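Local coordinates for extracellular solute-binding protein family 1 (Arthrobacter chlorophenolicus, PDB 4R2F), which binds the disaccharide laminaribiose and, as an extracellular solute-binding protein, probably hands such sugars to a membrane transporter, at residues A104-E108 with T142-A148; G111-A116 with M314-N318; Q128-L133 with P349-T355; K337-K343 with I354-F360. All blocks are in the same frame, centred on the assembly; numbering follows the deposited sequence. Where two conformers were deposited one is given.

Contact 1 (A104-E108 with T142-A148)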
# COMPACT_ATOMS: atom_id res chain seq x y z
N ALA A 104 3.84 13.18 -0.55
CA ALA A 104 4.41 14.22 -1.39
C ALA A 104 3.39 15.37 -1.66
O ALA A 104 3.79 16.52 -1.78
CB ALA A 104 4.89 13.62 -2.68
N PHE A 105 2.10 15.06 -1.76
CA PHE A 105 1.11 16.11 -1.99
C PHE A 105 0.91 17.03 -0.77
O PHE A 105 0.68 18.21 -0.93
CB PHE A 105 -0.23 15.54 -2.45
CG PHE A 105 -0.18 14.88 -3.81
CD1 PHE A 105 -0.33 15.63 -4.96
CD2 PHE A 105 0.08 13.51 -3.92
CE1 PHE A 105 -0.26 15.01 -6.20
CE2 PHE A 105 0.14 12.89 -5.15
CZ PHE A 105 -0.03 13.64 -6.29
N GLN A 106 0.99 16.47 0.44
CA GLN A 106 0.90 17.25 1.66
C GLN A 106 2.08 18.18 1.73
O GLN A 106 1.92 19.37 1.99
CB GLN A 106 0.90 16.36 2.90
CG GLN A 106 0.63 17.11 4.19
CD GLN A 106 -0.60 18.01 4.08
OE1 GLN A 106 -0.56 19.19 4.45
NE2 GLN A 106 -1.70 17.46 3.57
N PHE A 107 3.27 17.66 1.48
CA PHE A 107 4.46 18.51 1.63
C PHE A 107 4.57 19.53 0.51
O PHE A 107 5.14 20.61 0.67
CB PHE A 107 5.75 17.68 1.82
CG PHE A 107 5.75 16.89 3.09
CD1 PHE A 107 5.54 17.54 4.31
CD2 PHE A 107 5.92 15.51 3.10
CE1 PHE A 107 5.51 16.83 5.50
CE2 PHE A 107 5.87 14.80 4.28
CZ PHE A 107 5.67 15.46 5.48
N GLU A 108 3.97 19.22 -0.62
CA GLU A 108 3.93 20.22 -1.68
C GLU A 108 3.04 21.39 -1.30
O GLU A 108 3.38 22.55 -1.52
CB GLU A 108 3.42 19.61 -2.97
CG GLU A 108 3.60 20.53 -4.16
CD GLU A 108 2.29 21.03 -4.72
OE1 GLU A 108 1.23 20.59 -4.26
OE2 GLU A 108 2.35 21.83 -5.67
N THR A 142 1.38 18.42 -11.51
CA THR A 142 0.53 19.53 -11.09
C THR A 142 0.89 20.76 -11.91
O THR A 142 1.88 20.78 -12.61
CB THR A 142 0.70 19.89 -9.59
OG1 THR A 142 1.96 20.55 -9.38
CG2 THR A 142 0.61 18.65 -8.69
N SER A 143 0.08 21.81 -11.76
CA SER A 143 0.36 23.13 -12.34
C SER A 143 1.80 23.60 -12.13
O SER A 143 2.39 24.21 -13.00
CB SER A 143 -0.60 24.19 -11.74
OG SER A 143 -1.95 23.76 -11.72
N LYS A 144 2.35 23.32 -10.95
CA LYS A 144 3.62 23.88 -10.52
C LYS A 144 4.78 22.92 -10.76
O LYS A 144 5.91 23.32 -10.60
CB LYS A 144 3.54 24.26 -9.03
CG LYS A 144 2.26 24.98 -8.68
CD LYS A 144 2.18 25.59 -7.29
CE LYS A 144 1.83 24.67 -6.13
NZ LYS A 144 0.57 23.91 -6.28
N GLY A 145 4.48 21.68 -11.15
CA GLY A 145 5.50 20.69 -11.47
C GLY A 145 5.10 19.28 -11.04
O GLY A 145 4.01 19.05 -10.52
N TYR A 146 6.00 18.34 -11.25
CA TYR A 146 5.87 16.97 -10.75
C TYR A 146 6.19 16.90 -9.27
O TYR A 146 7.30 17.27 -8.85
CB TYR A 146 6.84 16.07 -11.51
CG TYR A 146 6.36 15.82 -12.90
CD1 TYR A 146 5.47 14.80 -13.15
CD2 TYR A 146 6.78 16.61 -13.96
CE1 TYR A 146 4.99 14.57 -14.41
CE2 TYR A 146 6.31 16.39 -15.25
CZ TYR A 146 5.41 15.37 -15.45
OH TYR A 146 4.91 15.11 -16.69
N VAL A 147 5.24 16.45 -8.45
CA VAL A 147 5.48 16.44 -7.01
C VAL A 147 6.42 15.30 -6.56
O VAL A 147 7.01 15.38 -5.49
CB VAL A 147 4.19 16.42 -6.17
CG1 VAL A 147 3.27 17.56 -6.55
CG2 VAL A 147 3.49 15.09 -6.28
N ALA A 148 6.57 14.27 -7.39
CA ALA A 148 7.37 13.09 -7.07
C ALA A 148 7.49 12.23 -8.31
O ALA A 148 6.89 12.55 -9.34
CB ALA A 148 6.72 12.28 -5.94
O HOH W 1 -0.03 22.98 -3.58
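Val147 divides its two methyl groups between neighbouring side chains of helix 103-109. CG2 sits over one face of the Phe105 ring, 3.9 Å from the ring centroid and displaced toward the CE1-CZ rim, a CH-pi contact 17° off the ring normal. CG1, anti to the carbonyl carbon of Val147 (chi1 -54°), rests instead against Glu108, 3.8 Å from its CG. The small Ala104 lets the loop come close, with its CB 4.0 Å from Ala148 CB. Beyond this apolar patch the Glu108 carboxylate meets Lys144: OE2 and NZ form a salt bridge at 2.8 Å, though its hydrogen bond is weak, and a water joins OE1 to NZ. The stronger hydrogen bond of OE2 is with Tyr115 OH. Lys144 is placed by the type I turn from Thr142 to Gly145. Thr142 OG1 donates to Gly145 O, 2.8 Å away and on a lone pair, and accepts from Lys144 N at 3.2 Å, an ST turn. With a valine in place of Thr142, Lys144 N would probably be left without this acceptor, and the turn that presents the lysine would be freer to shift. The whole is a tight beta hairpin, joining strands 141-142 and 145-161, packed against a helix in the mixed alpha/beta architecture of a solute-binding protein.

Contact 2 (G111-A116 with M314-N318)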
# COMPACT_ATOMS: atom_id res chain seq x y z
N GLY A 111 4.74 23.63 0.85
CA GLY A 111 5.86 24.31 0.26
C GLY A 111 7.22 23.73 0.62
O GLY A 111 8.21 24.44 0.52
N GLN A 112 7.28 22.45 0.96
CA GLN A 112 8.52 21.82 1.44
C GLN A 112 9.05 20.74 0.49
O GLN A 112 10.12 20.17 0.71
CB GLN A 112 8.30 21.16 2.80
CG GLN A 112 7.59 22.01 3.84
CD GLN A 112 8.52 22.87 4.66
OE1 GLN A 112 9.71 22.97 4.37
NE2 GLN A 112 7.98 23.47 5.70
N ILE A 113 8.29 20.48 -0.57
CA ILE A 113 8.72 19.55 -1.61
C ILE A 113 9.63 20.25 -2.62
O ILE A 113 9.51 21.45 -2.83
CB ILE A 113 7.47 18.94 -2.30
CG1 ILE A 113 7.69 17.48 -2.65
CG2 ILE A 113 7.05 19.76 -3.52
CD1 ILE A 113 7.65 16.58 -1.43
N ALA A 114 10.55 19.51 -3.23
CA ALA A 114 11.25 19.99 -4.43
C ALA A 114 10.70 19.29 -5.68
O ALA A 114 10.72 18.06 -5.75
CB ALA A 114 12.74 19.74 -4.30
N TYR A 115 10.21 20.07 -6.64
CA TYR A 115 9.57 19.52 -7.83
C TYR A 115 10.58 18.70 -8.61
O TYR A 115 11.76 19.04 -8.65
CB TYR A 115 8.97 20.64 -8.72
CG TYR A 115 7.81 21.32 -8.04
CD1 TYR A 115 6.62 20.66 -7.88
CD2 TYR A 115 7.93 22.61 -7.54
CE1 TYR A 115 5.55 21.25 -7.21
CE2 TYR A 115 6.86 23.22 -6.89
CZ TYR A 115 5.68 22.53 -6.71
OH TYR A 115 4.61 23.11 -6.04
N ALA A 116 10.10 17.61 -9.20
CA ALA A 116 10.94 16.63 -9.86
C ALA A 116 11.10 16.82 -11.37
O ALA A 116 11.55 15.89 -12.06
CB ALA A 116 10.40 15.23 -9.57
N MET A 314 10.33 11.15 -3.44
CA MET A 314 10.12 12.56 -3.31
C MET A 314 11.38 13.26 -2.82
O MET A 314 12.22 12.68 -2.13
CB MET A 314 8.90 12.84 -2.39
CG MET A 314 9.01 12.48 -0.93
SD MET A 314 7.40 12.24 -0.16
CE MET A 314 7.15 10.52 -0.53
N MET A 315 11.53 14.48 -3.27
CA MET A 315 12.66 15.32 -2.91
C MET A 315 12.12 16.50 -2.09
O MET A 315 10.97 16.89 -2.26
CB MET A 315 13.36 15.84 -4.20
CG MET A 315 14.14 14.82 -5.01
SD MET A 315 15.01 15.51 -6.44
CE MET A 315 13.61 16.04 -7.37
N TYR A 316 12.95 17.05 -1.20
CA TYR A 316 12.56 18.12 -0.28
C TYR A 316 13.43 19.36 -0.43
O TYR A 316 14.59 19.25 -0.84
CB TYR A 316 12.72 17.64 1.16
CG TYR A 316 11.85 16.45 1.53
CD1 TYR A 316 12.20 15.16 1.17
CD2 TYR A 316 10.67 16.63 2.22
CE1 TYR A 316 11.41 14.08 1.50
CE2 TYR A 316 9.87 15.56 2.56
CZ TYR A 316 10.24 14.28 2.21
OH TYR A 316 9.43 13.21 2.59
N THR A 317 12.89 20.51 -0.04
CA THR A 317 13.63 21.77 -0.13
C THR A 317 14.84 21.80 0.79
O THR A 317 15.82 22.47 0.50
CB THR A 317 12.76 23.01 0.17
OG1 THR A 317 12.12 22.84 1.44
CG2 THR A 317 11.69 23.21 -0.93
N ASN A 318 14.77 21.08 1.91
CA ASN A 318 15.89 21.01 2.82
C ASN A 318 16.93 20.03 2.33
O ASN A 318 16.95 18.87 2.76
CB ASN A 318 15.43 20.62 4.23
CG ASN A 318 16.58 20.66 5.24
OD1 ASN A 318 17.67 21.10 4.92
ND2 ASN A 318 16.33 20.17 6.44
O HOH W 2 12.08 20.23 3.33
O HOH W 3 9.85 15.40 -5.43
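Gly111 and Gln112 bring the chain out of helix 103-109 onto the end of strand 306-316, where strand 113-114 adds a short, weakly bonded antiparallel partner to the mixed sheet of this binding-protein fold. Gly111, with positive phi, closes the helix in a Schellman motif, and its carbonyl faces the methyl of Thr317. Gln112 O accepts the backbone N of Thr317 at 2.9 Å; a water also donates to that oxygen and accepts from Asn318 N. Next comes Ile113, paired with Tyr316 in a non-hydrogen-bonded site whose CA atoms are 4.3 Å apart and whose side chains diverge. The isoleucine nevertheless reaches the strand: its CG1 lies 3.4 Å from Met315 O, and its side chain crosses that of Met314 at about a right angle, Ile113 CD1 lying 4.1 Å from Met314 CB. The same side chain packs on Phe107 and Glu108 of the helix, while its CG2 lies over one face of the Tyr115 ring. Ala114 N donates to Met315 O at 2.8 Å, a nearly straight bond (173°). The pairing then opens, and a water takes over, donating to Ala114 O and accepting from Met315 N. Tyr115 turns its CB away from strand 306-316. Ala116, at the N-cap position of helix 117-126, is met by Met315, whose chain, extended at chi2 (-177°) and bent only at the last torsion, sets the terminal methyl CE 3.7 Å from Ala116 CA.

Contact 3 (Q128-L133 with P349-T355)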
# COMPACT_ATOMS: atom_id res chain seq x y z
N GLN A 128 15.41 6.21 -19.58
CA GLN A 128 14.55 5.51 -18.63
C GLN A 128 13.08 5.92 -18.70
O GLN A 128 12.22 5.09 -18.46
CB GLN A 128 15.06 5.59 -17.18
CG GLN A 128 15.09 4.20 -16.58
CD GLN A 128 15.27 4.14 -15.08
OE1 GLN A 128 14.93 3.12 -14.46
NE2 GLN A 128 15.81 5.18 -14.49
N PHE A 129 12.80 7.17 -19.05
CA PHE A 129 11.44 7.67 -19.05
C PHE A 129 10.49 6.87 -19.96
O PHE A 129 9.37 6.51 -19.57
CB PHE A 129 11.42 9.15 -19.44
CG PHE A 129 10.08 9.78 -19.27
CD1 PHE A 129 9.64 10.19 -18.02
CD2 PHE A 129 9.23 9.94 -20.37
CE1 PHE A 129 8.39 10.75 -17.86
CE2 PHE A 129 7.98 10.51 -20.21
CZ PHE A 129 7.56 10.92 -18.96
N ASP A 130 10.96 6.58 -21.17
CA ASP A 130 10.26 5.72 -22.11
C ASP A 130 9.96 4.33 -21.56
O ASP A 130 9.09 3.66 -22.10
CB ASP A 130 11.09 5.56 -23.39
CG ASP A 130 10.37 4.76 -24.44
OD1 ASP A 130 9.35 5.27 -24.95
OD2 ASP A 130 10.80 3.64 -24.73
N ASP A 131 10.66 3.88 -20.52
CA ASP A 131 10.41 2.55 -19.92
C ASP A 131 9.29 2.58 -18.84
O ASP A 131 8.84 1.53 -18.38
CB ASP A 131 11.72 2.00 -19.33
CG ASP A 131 11.65 0.52 -18.95
OD1 ASP A 131 10.97 -0.28 -19.63
OD2 ASP A 131 12.29 0.15 -17.95
N PHE A 132 8.81 3.75 -18.45
CA PHE A 132 7.74 3.82 -17.45
C PHE A 132 6.53 3.13 -18.03
O PHE A 132 6.31 3.20 -19.22
CB PHE A 132 7.33 5.26 -17.10
CG PHE A 132 8.17 5.89 -16.03
CD1 PHE A 132 8.24 5.33 -14.76
CD2 PHE A 132 8.87 7.08 -16.28
CE1 PHE A 132 9.02 5.92 -13.76
CE2 PHE A 132 9.63 7.67 -15.30
CZ PHE A 132 9.71 7.09 -14.03
N LEU A 133 5.74 2.47 -17.20
CA LEU A 133 4.47 1.92 -17.65
C LEU A 133 3.52 3.06 -17.94
O LEU A 133 3.69 4.17 -17.43
CB LEU A 133 3.87 0.96 -16.63
CG LEU A 133 4.61 -0.38 -16.47
CD1 LEU A 133 4.16 -1.03 -15.17
CD2 LEU A 133 4.35 -1.30 -17.66
N PRO A 349 6.50 -3.44 -10.09
CA PRO A 349 7.34 -2.36 -10.66
C PRO A 349 6.54 -1.35 -11.47
O PRO A 349 5.39 -1.61 -11.82
CB PRO A 349 8.32 -3.11 -11.56
CG PRO A 349 7.66 -4.41 -11.88
CD PRO A 349 6.72 -4.74 -10.75
N VAL A 350 7.15 -0.20 -11.74
CA VAL A 350 6.52 0.82 -12.60
C VAL A 350 7.25 0.95 -13.95
O VAL A 350 6.94 1.84 -14.76
CB VAL A 350 6.46 2.21 -11.93
CG1 VAL A 350 5.57 2.16 -10.68
CG2 VAL A 350 7.86 2.74 -11.61
N PHE A 351 8.21 0.06 -14.16
CA PHE A 351 9.03 0.05 -15.37
C PHE A 351 8.77 -1.22 -16.17
O PHE A 351 8.82 -2.32 -15.63
CB PHE A 351 10.51 0.14 -15.03
CG PHE A 351 10.93 1.49 -14.55
CD1 PHE A 351 10.87 2.60 -15.38
CD2 PHE A 351 11.42 1.67 -13.26
CE1 PHE A 351 11.26 3.85 -14.94
CE2 PHE A 351 11.80 2.91 -12.81
CZ PHE A 351 11.72 4.01 -13.65
N LYS A 352 8.51 -1.04 -17.46
CA LYS A 352 8.17 -2.14 -18.36
C LYS A 352 9.23 -3.26 -18.41
O LYS A 352 8.88 -4.45 -18.36
CB LYS A 352 7.91 -1.60 -19.78
CG LYS A 352 7.51 -2.67 -20.76
CD LYS A 352 6.78 -2.09 -21.96
CE LYS A 352 5.93 -3.17 -22.61
NZ LYS A 352 5.80 -2.96 -24.07
N SER A 353 10.50 -2.88 -18.47
CA SER A 353 11.59 -3.84 -18.52
C SER A 353 11.58 -4.74 -17.29
O SER A 353 11.88 -5.92 -17.38
CB SER A 353 12.94 -3.14 -18.62
OG SER A 353 13.12 -2.19 -17.58
N ILE A 354 11.25 -4.18 -16.13
CA ILE A 354 11.24 -4.97 -14.90
C ILE A 354 10.06 -5.95 -14.94
O ILE A 354 10.20 -7.10 -14.54
CB ILE A 354 11.18 -4.10 -13.63
CG1 ILE A 354 12.38 -3.15 -13.62
CG2 ILE A 354 11.21 -4.99 -12.41
CD1 ILE A 354 12.40 -2.14 -12.48
N THR A 355 8.92 -5.50 -15.47
CA THR A 355 7.75 -6.39 -15.60
C THR A 355 7.96 -7.53 -16.59
O THR A 355 7.18 -8.46 -16.63
CB THR A 355 6.45 -5.68 -16.08
OG1 THR A 355 6.61 -5.23 -17.43
CG2 THR A 355 6.07 -4.51 -15.17
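Asp131 faces the first turn of helix 352-355, and a single beta-type bridge between Phe132 and Phe351 ties its loop to the chain entering that helix. All three acceptor oxygens of Asp131 are used. Its backbone O takes Lys352 N at 2.7 Å in a nearly linear bond, with Phe351 CA-H also turned to it. With CG anti to the backbone N (chi1 -168°), the carboxylate is carried to Ser353: OD1 accepts Ser353 N at 2.9 Å through its syn lone pair, and OD2 accepts Ser353 OG at 2.5 Å, on the syn side but 21° out of the carboxylate plane. This negative charge lies beside the helix's amino end, an arrangement that is probably favourable electrostatically. Were Asp131 replaced by an alanine, Ser353 N and OG would probably lose these acceptors, and the first helical turn would be less firmly held. On the other side of the bridge, Leu133 N donates to Val350 O at 2.8 Å. Within the helix, Thr355 OG1 donates to Lys352 O, while Leu133 CD1 packs on the Thr355 methyl. The aromatic side chains run side by side: Phe132 and Phe351 form an offset stack with centroids 4.5 Å apart and planes at 22°. The end of Gln128 lies over one face of the Phe351 ring, and Val350 CG2 lies on the opposite face, 4.0 Å above its plane.

Contact 4 (K337-K343 with I354-F360)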
# COMPACT_ATOMS: atom_id res chain seq x y z
N LYS A 337 15.82 -2.07 -10.67
CA LYS A 337 15.69 -3.43 -11.21
C LYS A 337 16.36 -4.50 -10.33
O LYS A 337 15.87 -5.62 -10.24
CB LYS A 337 16.24 -3.50 -12.64
CG LYS A 337 17.70 -3.12 -12.78
CD LYS A 337 18.14 -3.11 -14.24
CE LYS A 337 19.63 -2.84 -14.31
NZ LYS A 337 20.01 -2.29 -15.64
N GLU A 338 17.46 -4.16 -9.67
CA GLU A 338 18.16 -5.16 -8.84
C GLU A 338 17.30 -5.69 -7.72
O GLU A 338 17.46 -6.83 -7.30
CB GLU A 338 19.44 -4.57 -8.23
CG GLU A 338 20.52 -4.26 -9.26
CD GLU A 338 21.61 -3.32 -8.76
OE1 GLU A 338 21.75 -3.13 -7.52
OE2 GLU A 338 22.33 -2.77 -9.62
N LEU A 339 16.38 -4.86 -7.21
CA LEU A 339 15.54 -5.26 -6.09
C LEU A 339 14.52 -6.31 -6.51
O LEU A 339 14.23 -7.24 -5.74
CB LEU A 339 14.84 -4.05 -5.48
CG LEU A 339 15.78 -2.99 -4.89
CD1 LEU A 339 15.02 -1.69 -4.60
CD2 LEU A 339 16.50 -3.49 -3.64
N TRP A 340 13.98 -6.16 -7.72
CA TRP A 340 13.09 -7.18 -8.27
C TRP A 340 13.87 -8.39 -8.77
O TRP A 340 13.35 -9.50 -8.72
CB TRP A 340 12.23 -6.61 -9.40
CG TRP A 340 11.02 -5.91 -8.89
CD1 TRP A 340 9.79 -6.46 -8.65
CD2 TRP A 340 10.93 -4.53 -8.53
NE1 TRP A 340 8.94 -5.50 -8.17
CE2 TRP A 340 9.59 -4.30 -8.09
CE3 TRP A 340 11.83 -3.46 -8.53
CZ2 TRP A 340 9.15 -3.05 -7.65
CZ3 TRP A 340 11.39 -2.21 -8.10
CH2 TRP A 340 10.06 -2.02 -7.65
N GLN A 341 15.09 -8.17 -9.25
CA GLN A 341 15.96 -9.28 -9.67
C GLN A 341 16.26 -10.22 -8.51
O GLN A 341 16.17 -11.43 -8.66
CB GLN A 341 17.25 -8.76 -10.32
CG GLN A 341 18.04 -9.77 -11.17
CD GLN A 341 18.84 -10.73 -10.31
OE1 GLN A 341 19.44 -10.35 -9.30
NE2 GLN A 341 18.82 -11.99 -10.68
N GLN A 342 16.53 -9.65 -7.33
CA GLN A 342 16.75 -10.43 -6.11
C GLN A 342 15.46 -10.82 -5.40
O GLN A 342 15.50 -11.47 -4.37
CB GLN A 342 17.66 -9.64 -5.15
CG GLN A 342 19.09 -9.44 -5.68
CD GLN A 342 19.80 -8.27 -4.99
OE1 GLN A 342 20.03 -8.30 -3.78
NE2 GLN A 342 20.12 -7.25 -5.75
N LYS A 343 14.31 -10.42 -5.94
CA LYS A 343 13.01 -10.84 -5.41
C LYS A 343 12.80 -10.36 -3.99
O LYS A 343 12.28 -11.09 -3.13
CB LYS A 343 12.86 -12.36 -5.47
CG LYS A 343 13.07 -12.94 -6.85
CD LYS A 343 12.89 -14.45 -6.81
CE LYS A 343 13.12 -15.06 -8.18
NZ LYS A 343 12.87 -16.53 -8.10
N ILE A 354 11.25 -4.18 -16.13
CA ILE A 354 11.24 -4.97 -14.90
C ILE A 354 10.06 -5.95 -14.94
O ILE A 354 10.20 -7.10 -14.54
CB ILE A 354 11.18 -4.10 -13.63
CG1 ILE A 354 12.38 -3.15 -13.62
CG2 ILE A 354 11.21 -4.99 -12.41
CD1 ILE A 354 12.40 -2.14 -12.48
N THR A 355 8.92 -5.50 -15.47
CA THR A 355 7.75 -6.39 -15.60
C THR A 355 7.96 -7.53 -16.59
O THR A 355 7.18 -8.46 -16.63
CB THR A 355 6.45 -5.68 -16.08
OG1 THR A 355 6.61 -5.23 -17.43
CG2 THR A 355 6.07 -4.51 -15.17
N GLU A 356 9.00 -7.42 -17.41
CA GLU A 356 9.36 -8.47 -18.37
C GLU A 356 10.57 -9.29 -17.96
O GLU A 356 11.01 -10.18 -18.68
CB GLU A 356 9.63 -7.80 -19.71
CG GLU A 356 8.38 -7.15 -20.27
CD GLU A 356 8.63 -6.39 -21.56
OE1 GLU A 356 9.81 -6.06 -21.83
OE2 GLU A 356 7.66 -6.12 -22.29
N MET A 357 11.09 -9.01 -16.77
CA MET A 357 12.29 -9.65 -16.28
C MET A 357 11.92 -11.11 -16.00
O MET A 357 10.85 -11.38 -15.47
CB MET A 357 12.78 -8.88 -15.04
CG MET A 357 13.88 -9.49 -14.21
SD MET A 357 14.14 -8.49 -12.72
CE MET A 357 14.68 -6.98 -13.49
N PRO A 358 12.78 -12.05 -16.39
CA PRO A 358 12.52 -13.46 -16.14
C PRO A 358 12.11 -13.79 -14.71
O PRO A 358 11.22 -14.61 -14.48
CB PRO A 358 13.87 -14.10 -16.46
CG PRO A 358 14.42 -13.24 -17.55
CD PRO A 358 13.96 -11.84 -17.25
N GLU A 359 12.78 -13.16 -13.75
CA GLU A 359 12.53 -13.40 -12.33
C GLU A 359 11.10 -13.02 -11.93
O GLU A 359 10.54 -13.63 -11.04
CB GLU A 359 13.53 -12.62 -11.47
CG GLU A 359 14.94 -13.24 -11.40
CD GLU A 359 15.86 -12.81 -12.55
OE1 GLU A 359 15.42 -12.15 -13.51
OE2 GLU A 359 17.06 -13.14 -12.49
N PHE A 360 10.55 -11.99 -12.57
CA PHE A 360 9.19 -11.53 -12.34
C PHE A 360 8.12 -12.41 -12.99
O PHE A 360 7.20 -12.88 -12.34
CB PHE A 360 9.05 -10.09 -12.88
CG PHE A 360 7.75 -9.45 -12.51
CD1 PHE A 360 7.54 -9.01 -11.21
CD2 PHE A 360 6.71 -9.35 -13.43
CE1 PHE A 360 6.33 -8.45 -10.83
CE2 PHE A 360 5.50 -8.77 -13.07
CZ PHE A 360 5.31 -8.33 -11.76
O HOH W 4 10.61 -16.25 -10.36
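Ile354 and Met357 are the bumps that fit the surface of helix 337-341. Ile354 projects between Lys337 and Trp340: its CG2 branch, anti to the backbone N, presses on the root of the tryptophan, 3.6 Å from Trp340 CB and equally near CG, while CD1 at the end of the other branch reaches Lys337 CA at 3.8 Å. Met357 fills the adjoining hollow, one helical turn long, between Lys337 and Gln341. Its CG is anti to the backbone N (chi1 170°) and the chain bends at the last torsion, so SD lies 3.6 Å from Gln341 N and CE folds back to 3.7 Å from Lys337 O. The Trp340 side chain carries the packing further, its CD1 4.3 Å from Phe360 CD1. Pro349 of strand 348-349 touches both these aromatic residues as well as Ile354, and Trp340 NE1 is hydrogen-bonded to Ala347 O.

Toward the rim the fit becomes polar. Glu359, bent at chi2, folds over the end of the helix and brings OE2 within 2.8 Å of Gln341 NE2. The amide donates nearly in its own plane but arrives from above the carboxylate, the two flat groups standing 88° apart. Lys343, which ends the helix in a Schellman motif, extends its chain and lays CE against Glu359 CB, and a water links Lys343 NZ to Glu359 O. The arrangement is a compact helix-strand-helix turn of the chain, in which helix 337-341 packs through side chains against helices 352-355 and 358-361, with strand 348-349 in the connection.

The four contacts form two pairs, and all are partly buried; contacts 1 and 4 have a polar edge. Contacts 1 and 2 have centres 8 Å apart: contact 1 fastens helix 103-109, and contact 2 the strand that follows it, to one sheet, through neighbouring strands 145-161 and 306-316; the Glu108-Tyr115 hydrogen bond joins them. Contacts 3 and 4, centres 11 Å apart, share Ile354 and Thr355, so helix 352-355 is gripped by a loop at one side and by helix 337-341 at another. Chemistry follows place: contact 2 relies on strand pairing and bridging water, contact 3 on carboxylate and backbone bonds beside stacked rings, contact 4 mainly on side-chain fit, and contact 1 on methyl-ring packing with a salt bridge outside it.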